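Local coordinates for putative secreted protein (Streptomyces coelicolor A3, PDB 2QF9), which is a putative secreted protein of unknown function, an all-helical member of the DUF305 family that probably belongs among the ferritin-like folds, at residues A23-Y28 against A99-L104; R40-D45 against Y115-M120. All coordinates share one frame; numbering follows the deposited sequence.

Contact 1. Residues A23-Y28 against A99-L104; sequences AVEMSY and AEMKKL. With EDO (1,2-ethanediol), chain C.
M101, a selenomethionine, reaches across to M26 and E25; M101 and M26 carry nearly equal shares of this contact, with L104 and E25 adding less. CG of M101 stands anti to its own carbonyl carbon (chi1 -61°), and two further bends curl the chain so that selenium and methyl both meet segment 23-28. SE of M101 lies 3.4 Å from CG of M26, itself a selenomethionine with two deposited conformers, and the two side chains cross at about a right angle. One turn on, L104 lays CD2 4.0 Å from the same M26 CG, which is thus met by SE and CE of M101 and by CD2 of L104. L119 and M120 of helix 109-137 also pack on M26.

The short helix 98-106, part of the long link between the second and third long helices of a four-helix bundle, thus lies against helix 8-31, the local axes 10.7 Å apart and inclined by 22°. Against buried M26 and L104, the E25 side is looser: CE of the partly exposed M101 comes within 3.4 Å of CG of E25, also partly exposed, a close touch of small area.

Y28 belongs to a different face, turned toward the second subunit. Its OH meets O1 of a 1,2-ethanediol at 2.6 Å, in the plane of the ring. The diol, probably from the crystallisation liquor, is also hydrogen-bonded to Y28 of the second subunit and to Q48 of both. A phenylalanine here would probably take both tyrosine hydroxyls from the diol.

Contact 2. Residues R40-D45 against Y115-M120; sequences RRLAYD and YYLQLM
Y116 points its phenol end at A43, where a side chain of one methyl group lets a large ring come close to the backbone of the other helix. The two helices are the second and third long members of a four-helix bundle, probably ferritin-like; joined by a long connection, they run in roughly the same direction, their local axes crossing at 35° and 11.8 Å apart. That separation is wide, and long side chains span it. With CG anti to the backbone N (chi1 171°), Y116 extends outward until OH lies 3.3 Å from CA of A43 and 3.5 Å from its CB. This is packing; the hydroxyl's hydrogen bond goes to S27 of helix 8-31.

Beside this tyrosine bump a second one comes from the opposite side. L42 brings CD2 to the edge of the Y116 ring, 4.4 Å from CE2, and the same methyl also meets L117 CD2 at 3.8 Å. CD2 of L42 therefore sits over the groove between the ring edge and the leucine methyl, while M161 of helix 141-167 packs on both leucines. V30, V39 and I46 add further cover around the tyrosine.

Within segment 40-45, R41 pairs with D45 through two bonds: NH2 meets OD1 in a salt bridge, NE donates to OD2 at 160°, and CD2 of Y44 lies 3.8 Å above the centre of the R41 guanidinium.

Overall arrangement
Contacts 1 and 2 have centres about 10 Å apart and illustrate how a helical bundle shares its helices between neighbouring contacts: each segment pair interleaves with the other along the chain. One direct link is polar, OG of S27 standing 3.0 Å from OH of Y116 in a probable hydrogen bond. Packing adds to it, with CB of S27 at 3.3 Å from O of A43. Another link is K103, which makes a cation-pi contact with Y115. Both contacts also touch the second subunit: Y28 meets Y44 of the neighbouring chain edge-to-face, and Y44 OH is hydrogen-bonded to E25 OE1 of that chain. The bound ethanediol lies at this dimer interface; no active site is known.

Contact 1. Residues A23-Y28 against A99-L104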
ATOM      1  N   ALA A  23       3.555 -10.075  -2.846  1.00  9.31           N
ATOM      2  CA  ALA A  23       4.694  -9.647  -2.012  1.00  9.17           C
ATOM      3  C   ALA A  23       4.189  -8.946  -0.744  1.00  9.76           C
ATOM      4  O   ALA A  23       4.681  -9.192   0.372  1.00  8.22           O
ATOM      5  CB  ALA A  23       5.608  -8.725  -2.764  1.00 10.73           C
ATOM      6  N   VAL A  24       3.235  -8.038  -0.923  1.00  9.12           N
ATOM      7  CA  VAL A  24       2.619  -7.352   0.208  1.00  9.80           C
ATOM      8  C   VAL A  24       2.044  -8.373   1.218  1.00  9.83           C
ATOM      9  O   VAL A  24       2.314  -8.286   2.421  1.00  8.98           O
ATOM     10  CB  VAL A  24       1.542  -6.328  -0.276  1.00 10.11           C
ATOM     11  CG1 VAL A  24       0.829  -5.694   0.932  1.00 11.32           C
ATOM     12  CG2 VAL A  24       2.211  -5.263  -1.185  1.00  9.37           C
ATOM     13  N   GLU A  25       1.263  -9.333   0.726  1.00  9.61           N
ATOM     14  CA  GLU A  25       0.674 -10.384   1.563  1.00 11.33           C
ATOM     15  C   GLU A  25       1.757 -11.188   2.306  1.00 11.20           C
ATOM     16  O   GLU A  25       1.639 -11.426   3.516  1.00 10.19           O
ATOM     17  CB  GLU A  25      -0.221 -11.300   0.706  1.00 10.80           C
ATOM     18  CG  GLU A  25      -0.788 -12.522   1.424  1.00 15.59           C
ATOM     19  CD  GLU A  25      -1.773 -12.200   2.566  1.00 19.34           C
ATOM     20  OE1 GLU A  25      -2.009 -11.006   2.876  1.00 19.96           O
ATOM     21  OE2 GLU A  25      -2.303 -13.172   3.161  1.00 22.70           O
HETATM   22  N   MSE A  26       2.802 -11.611   1.588  1.00 11.58           N
HETATM   23  CA  MSE A  26       3.916 -12.301   2.232  0.50 12.56           C
HETATM   24  C   MSE A  26       4.524 -11.487   3.370  1.00 11.66           C
HETATM   25  O   MSE A  26       4.880 -12.033   4.419  1.00 11.77           O
HETATM   26  CB  MSE A  26       5.002 -12.607   1.219  0.50 12.14           C
HETATM   27  CG  MSE A  26       4.885 -13.953   0.617  0.50 13.14           C
HETATM   28 SE   MSE A  26       6.658 -14.409  -0.003  0.50 17.69          SE
HETATM   29  CE  MSE A  26       6.908 -12.982  -1.283  0.50 12.15           C
ATOM     30  N   SER A  27       4.651 -10.179   3.157  1.00 10.87           N
ATOM     31  CA  SER A  27       5.191  -9.251   4.160  1.00 10.60           C
ATOM     32  C   SER A  27       4.320  -9.143   5.406  1.00  9.94           C
ATOM     33  O   SER A  27       4.840  -9.152   6.534  1.00  9.43           O
ATOM     34  CB  SER A  27       5.470  -7.877   3.523  1.00 10.20           C
ATOM     35  OG  SER A  27       6.448  -8.053   2.487  1.00 15.02           O
ATOM     36  N   TYR A  28       2.997  -9.076   5.212  1.00  9.17           N
ATOM     37  CA  TYR A  28       2.064  -9.106   6.334  1.00 10.12           C
ATOM     38  C   TYR A  28       2.200 -10.403   7.131  1.00 10.23           C
ATOM     39  O   TYR A  28       2.191 -10.376   8.358  1.00 10.96           O
ATOM     40  CB  TYR A  28       0.611  -8.949   5.859  1.00  9.72           C
ATOM     41  CG  TYR A  28       0.197  -7.499   5.842  1.00 10.54           C
ATOM     42  CD1 TYR A  28       0.294  -6.731   4.667  1.00 10.04           C
ATOM     43  CD2 TYR A  28      -0.229  -6.870   7.021  1.00 10.88           C
ATOM     44  CE1 TYR A  28      -0.068  -5.373   4.667  1.00 12.32           C
ATOM     45  CE2 TYR A  28      -0.603  -5.492   7.021  1.00 11.73           C
ATOM     46  CZ  TYR A  28      -0.497  -4.765   5.852  1.00 11.53           C
ATOM     47  OH  TYR A  28      -0.853  -3.431   5.846  1.00 11.13           O
ATOM     48  N   ALA A  99       0.446 -23.382  -1.546  1.00 12.57           N
ATOM     49  CA  ALA A  99       1.020 -24.251  -0.499  1.00 11.95           C
ATOM     50  C   ALA A  99       2.200 -23.560   0.205  1.00 11.58           C
ATOM     51  O   ALA A  99       2.402 -23.718   1.411  1.00 10.78           O
ATOM     52  CB  ALA A  99       1.468 -25.605  -1.093  1.00 12.94           C
ATOM     53  N   GLU A 100       2.983 -22.823  -0.577  1.00 11.33           N
ATOM     54  CA  GLU A 100       4.116 -22.049  -0.027  1.00 11.99           C
ATOM     55  C   GLU A 100       3.611 -20.938   0.899  1.00 12.03           C
ATOM     56  O   GLU A 100       4.165 -20.693   1.981  1.00 11.37           O
ATOM     57  CB  GLU A 100       4.944 -21.460  -1.179  1.00 11.72           C
ATOM     58  CG  GLU A 100       5.849 -22.524  -1.827  1.00 12.57           C
ATOM     59  CD  GLU A 100       6.568 -22.044  -3.079  1.00 14.31           C
ATOM     60  OE1 GLU A 100       6.104 -21.096  -3.747  1.00 13.35           O
ATOM     61  OE2 GLU A 100       7.605 -22.656  -3.406  1.00 16.72           O
HETATM   62  N   MSE A 101       2.555 -20.250   0.471  1.00 11.45           N
HETATM   63  CA  MSE A 101       1.954 -19.189   1.305  1.00 12.76           C
HETATM   64  C   MSE A 101       1.395 -19.761   2.610  1.00 12.51           C
HETATM   65  O   MSE A 101       1.565 -19.171   3.673  1.00 12.92           O
HETATM   66  CB  MSE A 101       0.867 -18.433   0.538  1.00 12.45           C
HETATM   67  CG  MSE A 101       1.364 -17.726  -0.709  1.00 13.42           C
HETATM   68 SE   MSE A 101       2.617 -16.256  -0.300  1.00 15.24          SE
HETATM   69  CE  MSE A 101       1.289 -14.938   0.328  1.00 16.29           C
ATOM     70  N   LYS A 102       0.739 -20.913   2.526  1.00 13.65           N
ATOM     71  CA  LYS A 102       0.242 -21.599   3.711  1.00 14.55           C
ATOM     72  C   LYS A 102       1.396 -21.983   4.648  1.00 13.47           C
ATOM     73  O   LYS A 102       1.315 -21.745   5.861  1.00 13.52           O
ATOM     74  CB  LYS A 102      -0.555 -22.841   3.316  1.00 14.56           C
ATOM     75  CG  LYS A 102      -1.046 -23.653   4.522  1.00 17.49           C
ATOM     76  CD  LYS A 102      -1.734 -24.944   4.089  1.00 18.48           C
ATOM     77  CE  LYS A 102      -2.431 -25.583   5.278  1.00 24.66           C
ATOM     78  NZ  LYS A 102      -1.425 -26.165   6.199  1.00 28.59           N
ATOM     79  N   LYS A 103       2.460 -22.561   4.082  1.00 13.10           N
ATOM     80  CA  LYS A 103       3.594 -23.021   4.873  1.00 13.12           C
ATOM     81  C   LYS A 103       4.185 -21.848   5.638  1.00 12.58           C
ATOM     82  O   LYS A 103       4.442 -21.956   6.838  1.00 13.11           O
ATOM     83  CB  LYS A 103       4.663 -23.693   4.001  1.00 13.79           C
ATOM     84  CG  LYS A 103       5.834 -24.217   4.793  1.00 15.84           C
ATOM     85  CD  LYS A 103       6.811 -24.943   3.888  1.00 20.71           C
ATOM     86  CE  LYS A 103       8.236 -24.864   4.436  1.00 25.32           C
ATOM     87  NZ  LYS A 103       8.428 -25.653   5.675  1.00 30.18           N
ATOM     88  N   LEU A 104       4.365 -20.716   4.952  1.00 12.13           N
ATOM     89  CA  LEU A 104       4.937 -19.521   5.584  1.00 12.47           C
ATOM     90  C   LEU A 104       4.188 -19.149   6.864  1.00 13.09           C
ATOM     91  O   LEU A 104       4.804 -18.845   7.898  1.00 12.60           O
ATOM     92  CB  LEU A 104       4.932 -18.323   4.607  1.00 12.41           C
ATOM     93  CG  LEU A 104       5.508 -17.009   5.154  1.00 12.98           C
ATOM     94  CD1 LEU A 104       6.977 -17.156   5.541  1.00 12.84           C
ATOM     95  CD2 LEU A 104       5.335 -15.913   4.120  1.00 13.14           C
TER
HETATM   96  C1  EDO C   1      -0.163  -1.045   3.236  1.00 19.37           C
HETATM   97  O1  EDO C   1      -0.648  -2.350   3.514  1.00 15.86           O
HETATM   98  C2  EDO C   1       1.176  -1.184   2.524  1.00 18.43           C
HETATM   99  O2  EDO C   1       2.212  -1.208   3.492  1.00 15.94           O

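Contact 2. Residues R40-D45 against Y115-M120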
ATOM      1  N   ARG A  40      11.561  -7.946   9.905  1.00 10.34           N
ATOM      2  CA  ARG A  40      10.336  -7.134  10.003  1.00 11.42           C
ATOM      3  C   ARG A  40      10.462  -5.798   9.276  1.00 11.53           C
ATOM      4  O   ARG A  40       9.492  -5.368   8.619  1.00 10.84           O
ATOM      5  CB  ARG A  40       9.908  -6.923  11.463  1.00 11.74           C
ATOM      6  CG  ARG A  40       9.235  -8.165  12.066  1.00 12.18           C
ATOM      7  CD  ARG A  40       8.943  -8.015  13.548  1.00 13.17           C
ATOM      8  NE  ARG A  40       8.417  -6.695  13.929  1.00 23.32           N
ATOM      9  CZ  ARG A  40       7.129  -6.355  13.880  1.00 22.59           C
ATOM     10  NH1 ARG A  40       6.207  -7.218  13.468  1.00 25.63           N
ATOM     11  NH2 ARG A  40       6.760  -5.154  14.257  1.00 25.03           N
ATOM     12  N   ARG A  41      11.642  -5.168   9.364  1.00 11.37           N
ATOM     13  CA  ARG A  41      11.872  -3.873   8.696  1.00 12.53           C
ATOM     14  C   ARG A  41      11.882  -4.064   7.182  1.00 12.17           C
ATOM     15  O   ARG A  41      11.281  -3.272   6.452  1.00 11.65           O
ATOM     16  CB  ARG A  41      13.161  -3.179   9.158  1.00 12.95           C
ATOM     17  CG  ARG A  41      13.454  -1.886   8.403  1.00 16.87           C
ATOM     18  CD  ARG A  41      12.417  -0.806   8.694  1.00 24.09           C
ATOM     19  NE  ARG A  41      12.349   0.219   7.645  1.00 29.22           N
ATOM     20  CZ  ARG A  41      11.765   1.415   7.768  1.00 30.40           C
ATOM     21  NH1 ARG A  41      11.198   1.795   8.916  1.00 32.16           N
ATOM     22  NH2 ARG A  41      11.753   2.247   6.732  1.00 31.03           N
ATOM     23  N   LEU A  42      12.571  -5.110   6.712  1.00 11.50           N
ATOM     24  CA  LEU A  42      12.605  -5.388   5.284  1.00 11.87           C
ATOM     25  C   LEU A  42      11.184  -5.617   4.764  1.00 11.41           C
ATOM     26  O   LEU A  42      10.786  -5.034   3.727  1.00 11.59           O
ATOM     27  CB  LEU A  42      13.480  -6.612   4.999  1.00 11.13           C
ATOM     28  CG  LEU A  42      13.456  -7.147   3.558  1.00 13.18           C
ATOM     29  CD1 LEU A  42      13.936  -6.082   2.526  1.00 15.71           C
ATOM     30  CD2 LEU A  42      14.240  -8.465   3.478  1.00 13.78           C
ATOM     31  N   ALA A  43      10.423  -6.453   5.485  1.00 10.56           N
ATOM     32  CA  ALA A  43       9.045  -6.777   5.089  1.00 10.79           C
ATOM     33  C   ALA A  43       8.186  -5.508   5.036  1.00 10.33           C
ATOM     34  O   ALA A  43       7.409  -5.317   4.115  1.00 10.36           O
ATOM     35  CB  ALA A  43       8.442  -7.817   6.039  1.00 10.69           C
ATOM     36  N   TYR A  44       8.381  -4.614   5.995  1.00 10.29           N
ATOM     37  CA  TYR A  44       7.647  -3.341   6.009  1.00 10.81           C
ATOM     38  C   TYR A  44       8.011  -2.503   4.772  1.00 11.34           C
ATOM     39  O   TYR A  44       7.128  -1.972   4.096  1.00 11.06           O
ATOM     40  CB  TYR A  44       7.959  -2.583   7.306  1.00 11.59           C
ATOM     41  CG  TYR A  44       7.462  -1.164   7.358  1.00 12.81           C
ATOM     42  CD1 TYR A  44       6.160  -0.873   7.774  1.00 16.41           C
ATOM     43  CD2 TYR A  44       8.302  -0.102   7.013  1.00 14.88           C
ATOM     44  CE1 TYR A  44       5.706   0.445   7.835  1.00 17.07           C
ATOM     45  CE2 TYR A  44       7.855   1.219   7.067  1.00 16.28           C
ATOM     46  CZ  TYR A  44       6.557   1.473   7.484  1.00 16.46           C
ATOM     47  OH  TYR A  44       6.110   2.781   7.549  1.00 18.38           O
ATOM     48  N   ASP A  45       9.310  -2.382   4.490  1.00 10.98           N
ATOM     49  CA  ASP A  45       9.775  -1.633   3.311  1.00 11.46           C
ATOM     50  C   ASP A  45       9.260  -2.196   1.978  1.00 11.73           C
ATOM     51  O   ASP A  45       8.793  -1.453   1.114  1.00 11.06           O
ATOM     52  CB  ASP A  45      11.298  -1.515   3.301  1.00 11.93           C
ATOM     53  CG  ASP A  45      11.822  -0.591   4.423  1.00 13.84           C
ATOM     54  OD1 ASP A  45      11.063   0.253   4.926  1.00 16.97           O
ATOM     55  OD2 ASP A  45      13.002  -0.703   4.783  1.00 17.03           O
ATOM     56  N   TYR A 115      12.310 -18.788   5.476  1.00 10.38           N
ATOM     57  CA  TYR A 115      11.360 -19.200   4.431  1.00 10.35           C
ATOM     58  C   TYR A 115      10.857 -17.986   3.652  1.00 10.15           C
ATOM     59  O   TYR A 115      10.771 -18.032   2.430  1.00  9.95           O
ATOM     60  CB  TYR A 115      10.202 -19.992   5.024  1.00 11.42           C
ATOM     61  CG  TYR A 115       9.476 -20.812   3.968  1.00 11.94           C
ATOM     62  CD1 TYR A 115      10.136 -21.859   3.310  1.00 15.63           C
ATOM     63  CD2 TYR A 115       8.155 -20.553   3.633  1.00 12.74           C
ATOM     64  CE1 TYR A 115       9.485 -22.619   2.338  1.00 17.21           C
ATOM     65  CE2 TYR A 115       7.498 -21.297   2.665  1.00 13.84           C
ATOM     66  CZ  TYR A 115       8.165 -22.333   2.021  1.00 16.66           C
ATOM     67  OH  TYR A 115       7.539 -23.091   1.047  1.00 17.39           O
ATOM     68  N   TYR A 116      10.588 -16.894   4.366  1.00  9.78           N
ATOM     69  CA  TYR A 116      10.202 -15.615   3.755  1.00  9.44           C
ATOM     70  C   TYR A 116      11.300 -15.103   2.820  1.00  9.67           C
ATOM     71  O   TYR A 116      11.033 -14.710   1.681  1.00 10.09           O
ATOM     72  CB  TYR A 116       9.937 -14.590   4.864  1.00  9.59           C
ATOM     73  CG  TYR A 116       9.731 -13.189   4.364  1.00  8.28           C
ATOM     74  CD1 TYR A 116       8.514 -12.803   3.770  1.00 10.12           C
ATOM     75  CD2 TYR A 116      10.768 -12.236   4.454  1.00  9.68           C
ATOM     76  CE1 TYR A 116       8.322 -11.504   3.307  1.00 10.25           C
ATOM     77  CE2 TYR A 116      10.591 -10.938   3.989  1.00  8.54           C
ATOM     78  CZ  TYR A 116       9.373 -10.572   3.409  1.00  9.67           C
ATOM     79  OH  TYR A 116       9.186  -9.294   2.967  1.00  9.93           O
ATOM     80  N   LEU A 117      12.533 -15.091   3.316  1.00  8.56           N
ATOM     81  CA  LEU A 117      13.667 -14.651   2.515  1.00  8.88           C
ATOM     82  C   LEU A 117      13.860 -15.503   1.258  1.00  9.69           C
ATOM     83  O   LEU A 117      14.197 -14.984   0.207  1.00  9.81           O
ATOM     84  CB  LEU A 117      14.939 -14.602   3.359  1.00  8.56           C
ATOM     85  CG  LEU A 117      14.927 -13.521   4.451  1.00  7.70           C
ATOM     86  CD1 LEU A 117      16.009 -13.845   5.466  1.00  9.01           C
ATOM     87  CD2 LEU A 117      15.094 -12.101   3.872  1.00  8.99           C
ATOM     88  N   GLN A 118      13.629 -16.805   1.376  1.00  9.58           N
ATOM     89  CA  GLN A 118      13.745 -17.703   0.215  1.00 10.29           C
ATOM     90  C   GLN A 118      12.636 -17.434  -0.804  1.00 10.45           C
ATOM     91  O   GLN A 118      12.911 -17.288  -2.007  1.00 10.56           O
ATOM     92  CB  GLN A 118      13.703 -19.147   0.678  1.00 10.48           C
ATOM     93  CG  GLN A 118      14.997 -19.570   1.380  1.00 10.94           C
ATOM     94  CD  GLN A 118      14.857 -20.921   2.076  1.00 14.41           C
ATOM     95  OE1 GLN A 118      13.763 -21.334   2.435  1.00 14.64           O
ATOM     96  NE2 GLN A 118      15.982 -21.606   2.274  1.00 14.08           N
ATOM     97  N   LEU A 119      11.396 -17.357  -0.316  1.00 10.03           N
ATOM     98  CA  LEU A 119      10.263 -17.048  -1.194  1.00  9.74           C
ATOM     99  C   LEU A 119      10.409 -15.682  -1.861  1.00  9.48           C
ATOM    100  O   LEU A 119      10.145 -15.536  -3.055  1.00  9.04           O
ATOM    101  CB  LEU A 119       8.945 -17.087  -0.440  1.00  9.58           C
ATOM    102  CG  LEU A 119       8.429 -18.437   0.057  1.00  8.88           C
ATOM    103  CD1 LEU A 119       7.152 -18.231   0.875  1.00 11.13           C
ATOM    104  CD2 LEU A 119       8.190 -19.444  -1.103  1.00 12.23           C
HETATM  105  N   MSE A 120      10.843 -14.680  -1.105  1.00  9.25           N
HETATM  106  CA  MSE A 120      10.923 -13.329  -1.648  0.70  9.36           C
HETATM  107  C   MSE A 120      12.095 -13.218  -2.643  1.00  9.53           C
HETATM  108  O   MSE A 120      12.020 -12.471  -3.618  1.00  9.73           O
HETATM  109  CB  MSE A 120      11.027 -12.299  -0.521  0.70  9.10           C
HETATM  110  CG  MSE A 120      10.895 -10.863  -0.991  0.70 11.93           C
HETATM  111 SE   MSE A 120       9.145 -10.431  -1.790  0.70 14.72          SE
HETATM  112  CE  MSE A 120       8.150 -10.136  -0.137  0.70 16.29           C
TER